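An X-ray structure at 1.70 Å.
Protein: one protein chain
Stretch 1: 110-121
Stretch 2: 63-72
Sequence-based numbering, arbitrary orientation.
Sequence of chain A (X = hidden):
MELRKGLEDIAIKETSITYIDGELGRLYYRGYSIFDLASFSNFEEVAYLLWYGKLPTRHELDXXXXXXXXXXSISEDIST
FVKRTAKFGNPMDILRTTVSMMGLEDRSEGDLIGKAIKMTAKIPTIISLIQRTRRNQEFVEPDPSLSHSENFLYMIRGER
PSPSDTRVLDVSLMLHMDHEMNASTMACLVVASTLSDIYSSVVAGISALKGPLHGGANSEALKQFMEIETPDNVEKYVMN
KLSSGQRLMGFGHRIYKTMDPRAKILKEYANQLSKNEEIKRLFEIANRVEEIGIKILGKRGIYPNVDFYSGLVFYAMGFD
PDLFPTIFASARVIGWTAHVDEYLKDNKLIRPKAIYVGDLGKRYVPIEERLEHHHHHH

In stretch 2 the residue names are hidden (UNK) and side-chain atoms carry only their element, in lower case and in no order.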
# COMPACT_ATOMS: atom_id res chain seq x y z
N GLY A 110 9.64 16.18 -4.82
CA GLY A 110 9.19 15.96 -6.19
C GLY A 110 9.97 14.84 -6.88
O GLY A 110 10.30 13.79 -6.25
N ASP A 111 10.21 15.04 -8.18
CA ASP A 111 10.97 14.16 -9.06
C ASP A 111 10.49 12.71 -8.98
O ASP A 111 11.31 11.77 -8.66
CB ASP A 111 12.45 14.21 -8.72
CG ASP A 111 13.30 13.59 -9.81
OD1 ASP A 111 12.74 13.32 -10.98
OD2 ASP A 111 14.50 13.35 -9.51
N LEU A 112 9.24 12.50 -9.37
CA LEU A 112 8.61 11.13 -9.36
C LEU A 112 9.51 10.19 -10.18
O LEU A 112 9.88 9.08 -9.72
CB LEU A 112 7.20 11.25 -9.94
CG LEU A 112 6.32 10.00 -9.87
CD1 LEU A 112 4.87 10.38 -10.04
CD2 LEU A 112 6.72 8.94 -10.87
N ILE A 113 9.84 10.61 -11.41
CA ILE A 113 10.51 9.63 -12.31
C ILE A 113 11.92 9.35 -11.78
O ILE A 113 12.40 8.22 -11.87
CB ILE A 113 10.47 10.00 -13.81
CG1 ILE A 113 9.02 9.97 -14.32
CG2 ILE A 113 11.32 9.04 -14.63
CD1 ILE A 113 8.84 10.53 -15.73
N GLY A 114 12.59 10.37 -11.21
CA GLY A 114 13.93 10.12 -10.62
C GLY A 114 13.87 9.11 -9.48
O GLY A 114 14.77 8.28 -9.34
N LYS A 115 12.83 9.18 -8.66
CA LYS A 115 12.64 8.22 -7.55
C LYS A 115 12.27 6.84 -8.09
O LYS A 115 12.76 5.84 -7.56
CB LYS A 115 11.64 8.77 -6.53
CG LYS A 115 12.18 9.96 -5.75
CD LYS A 115 11.13 10.75 -5.01
CE LYS A 115 11.75 11.84 -4.17
NZ LYS A 115 10.73 12.73 -3.61
N ALA A 116 11.50 6.80 -9.18
CA ALA A 116 11.15 5.54 -9.87
C ALA A 116 12.43 4.87 -10.39
O ALA A 116 12.62 3.67 -10.27
CB ALA A 116 10.16 5.83 -10.97
N ILE A 117 13.32 5.67 -10.94
CA ILE A 117 14.62 5.18 -11.46
C ILE A 117 15.47 4.62 -10.32
O ILE A 117 15.99 3.49 -10.46
CB ILE A 117 15.37 6.29 -12.23
CG1 ILE A 117 14.69 6.58 -13.57
CG2 ILE A 117 16.85 5.94 -12.39
CD1 ILE A 117 15.16 7.89 -14.18
N LYS A 118 15.49 5.30 -9.16
CA LYS A 118 16.22 4.79 -8.03
C LYS A 118 15.69 3.42 -7.59
O LYS A 118 16.45 2.47 -7.33
CB LYS A 118 16.21 5.79 -6.88
CG LYS A 118 17.16 6.97 -7.11
CD LYS A 118 17.09 7.97 -6.01
CE LYS A 118 18.25 8.95 -6.15
NZ LYS A 118 18.16 10.03 -5.15
N MET A 119 14.38 3.31 -7.44
CA MET A 119 13.78 2.04 -7.00
C MET A 119 14.09 0.93 -8.02
O MET A 119 14.44 -0.23 -7.66
CB MET A 119 12.27 2.17 -6.79
CG MET A 119 11.91 2.96 -5.54
SD MET A 119 10.12 3.06 -5.31
CE MET A 119 9.77 4.66 -6.03
N THR A 120 13.97 1.23 -9.31
CA THR A 120 14.16 0.27 -10.35
C THR A 120 15.62 -0.21 -10.38
O THR A 120 15.90 -1.39 -10.52
CB THR A 120 13.76 0.85 -11.71
OG1 THR A 120 12.38 1.26 -11.67
CG2 THR A 120 13.99 -0.11 -12.85
N ALA A 121 16.56 0.70 -10.14
CA ALA A 121 17.97 0.37 -10.07
C ALA A 121 18.29 -0.47 -8.84
O ALA A 121 19.15 -1.38 -8.91
CB ALA A 121 18.84 1.62 -10.08
N UNK A 63 22.55 7.95 -22.25
CA UNK A 63 22.47 8.75 -21.03
C UNK A 63 21.63 8.02 -19.97
O UNK A 63 21.94 8.04 -18.80
o UNK A 63 22.41 12.14 -22.41
c UNK A 63 22.83 11.03 -22.06
o UNK A 63 23.97 10.58 -22.31
c UNK A 63 21.87 10.14 -21.29
N UNK A 64 20.49 7.45 -20.38
CA UNK A 64 19.51 6.84 -19.49
C UNK A 64 20.08 5.57 -18.89
O UNK A 64 19.89 5.34 -17.65
c UNK A 64 15.07 4.67 -18.06
c UNK A 64 15.77 3.97 -19.03
c UNK A 64 15.41 5.97 -17.78
c UNK A 64 17.13 5.88 -19.47
c UNK A 64 16.46 6.57 -18.46
c UNK A 64 18.23 6.53 -20.26
c UNK A 64 16.79 4.58 -19.73
N UNK A 65 20.77 4.78 -19.72
CA UNK A 65 21.45 3.51 -19.23
C UNK A 65 22.46 3.87 -18.14
O UNK A 65 22.52 3.25 -17.11
c UNK A 65 21.28 2.00 -21.28
c UNK A 65 23.15 0.68 -22.42
c UNK A 65 22.19 2.79 -20.36
c UNK A 65 21.99 1.63 -22.57
n UNK A 65 23.82 0.51 -23.73
N UNK A 66 23.19 4.98 -18.34
CA UNK A 66 24.16 5.48 -17.35
C UNK A 66 23.48 5.92 -16.06
O UNK A 66 23.95 5.62 -15.00
c UNK A 66 25.00 6.59 -17.91
o UNK A 66 25.84 6.06 -18.90
N UNK A 67 22.36 6.62 -16.18
CA UNK A 67 21.67 7.10 -15.07
C UNK A 67 21.18 5.96 -14.19
O UNK A 67 21.33 6.04 -12.97
c UNK A 67 18.70 9.52 -14.68
n UNK A 67 16.69 11.45 -12.33
n UNK A 67 18.15 10.14 -13.48
n UNK A 67 16.45 11.17 -14.61
c UNK A 67 17.09 10.92 -13.48
c UNK A 67 19.80 8.59 -14.29
c UNK A 67 20.50 7.97 -15.49
N UNK A 68 20.55 4.94 -14.80
CA UNK A 68 20.13 3.77 -14.02
C UNK A 68 21.34 3.09 -13.35
O UNK A 68 21.31 2.80 -12.11
c UNK A 68 17.14 2.60 -13.86
c UNK A 68 19.39 2.76 -14.92
c UNK A 68 17.40 2.16 -16.30
c UNK A 68 17.89 2.97 -15.11
N UNK A 69 22.39 2.83 -14.13
CA UNK A 69 23.52 2.03 -13.68
C UNK A 69 24.18 2.69 -12.46
O UNK A 69 24.67 2.02 -11.54
c UNK A 69 24.49 1.84 -14.81
N UNK A 70 24.22 4.03 -12.46
CA UNK A 70 24.85 4.78 -11.39
C UNK A 70 23.93 4.99 -10.16
O UNK A 70 24.37 5.62 -9.19
o UNK A 70 28.07 5.46 -11.25
o UNK A 70 28.56 5.04 -13.37
c UNK A 70 26.44 6.01 -12.94
c UNK A 70 27.78 5.45 -12.49
c UNK A 70 25.34 6.13 -11.93
N UNK A 71 22.73 4.36 -10.10
CA UNK A 71 21.80 4.54 -9.00
C UNK A 71 21.50 3.21 -8.28
O UNK A 71 20.59 3.12 -7.47
c UNK A 71 20.75 6.55 -10.03
c UNK A 71 20.51 5.16 -9.49
c UNK A 71 20.60 7.67 -9.04
o UNK A 71 20.41 7.40 -7.78
o UNK A 71 20.63 8.81 -9.53
N UNK A 72 22.35 2.21 -8.51
CA UNK A 72 22.12 0.81 -8.06
C UNK A 72 22.52 0.50 -6.61
O UNK A 72 22.09 -0.57 -6.11
c UNK A 72 22.24 -0.28 -10.36
n UNK A 72 24.68 -1.91 -13.45
c UNK A 72 22.84 -0.17 -8.97
c UNK A 72 23.14 -1.14 -11.21
c UNK A 72 23.41 -1.53 -13.61
n UNK A 72 22.86 -1.47 -14.82
n UNK A 72 22.66 -1.26 -12.56
O HOH W 1 17.33 9.22 -10.10
O HOH W 2 14.44 13.34 -13.00

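Position 63 carries two carbons, the second bearing two oxygens, and reaches nothing on stretch 1: D63. Position 64 has one carbon leading into a ring of six carbons; its CA-to-CB bond points sideways, yet a ring carbon lies 4.1 Å from I117 CD1. With no oxygen on the ring, it is F64.

Position 65, four carbons in a row ending in nitrogen, is K65, and position 66, one carbon and one oxygen, is S66.

At position 67 three carbons run into a nitrogen and then a carbon holding two more nitrogens; one terminal nitrogen lies 3.5 Å from G114 CA, the other 3.6 Å from I117 CD1. This planar end identifies R67. Chi1 to chi3 are all t, and this extended chain carries the guanidinium to the start of the opposing helix. I117 CD1 packs over one face, while D111 OD2 lies near the plane at the edge, 4.0 Å from R67 NH2, too far for a salt bridge. An ideal CB on G114 would sit only 3.1 Å from R67 NH2 and clash with D111 OD2 at 2.0 Å; the bare glycine leaves room for both.

Position 68 has four carbons forked at the second; one branch carbon meets I117 CG2 at 3.7 Å and A121 CB at 4.3 Å, hence L68. Position 69, a single carbon pointing away, is A69. Position 70, three carbons with two oxygens on the third, is E70; it also points away and is the first residue to leave helical phi/psi.

Position 71 has the same atom set but points toward stretch 1, its CB 4.0 Å from A121 CB: E71. Its OE2 is 3.1 Å from K118 CE but 4.3 Å from K118 NZ, so the charges are near without forming a salt bridge. Position 72 repeats the atom set of R67, with a side-chain carbon 3.6 Å from A121 O: R72. Its guanidinium is hydrogen-bonded elsewhere in the structure.

No direct hydrogen bond joins the stretches. I117 and A121, one turn apart, supply the apolar seam; A121 CB packs on backbone, 3.4 Å from L68 O and, in the turn from A69 to R72, 3.5 Å from E71 O. Water handles the polar end. One water accepts from R67 NH2 at 3.0 Å and donates to D111 OD1 at 2.6 Å, the same oxygen that caps G114 N. Another donates to G114 O at 2.8 Å, with weak bonds to R67 and E71.

Stretch 2, residues 63-72: DFKSRLAEER
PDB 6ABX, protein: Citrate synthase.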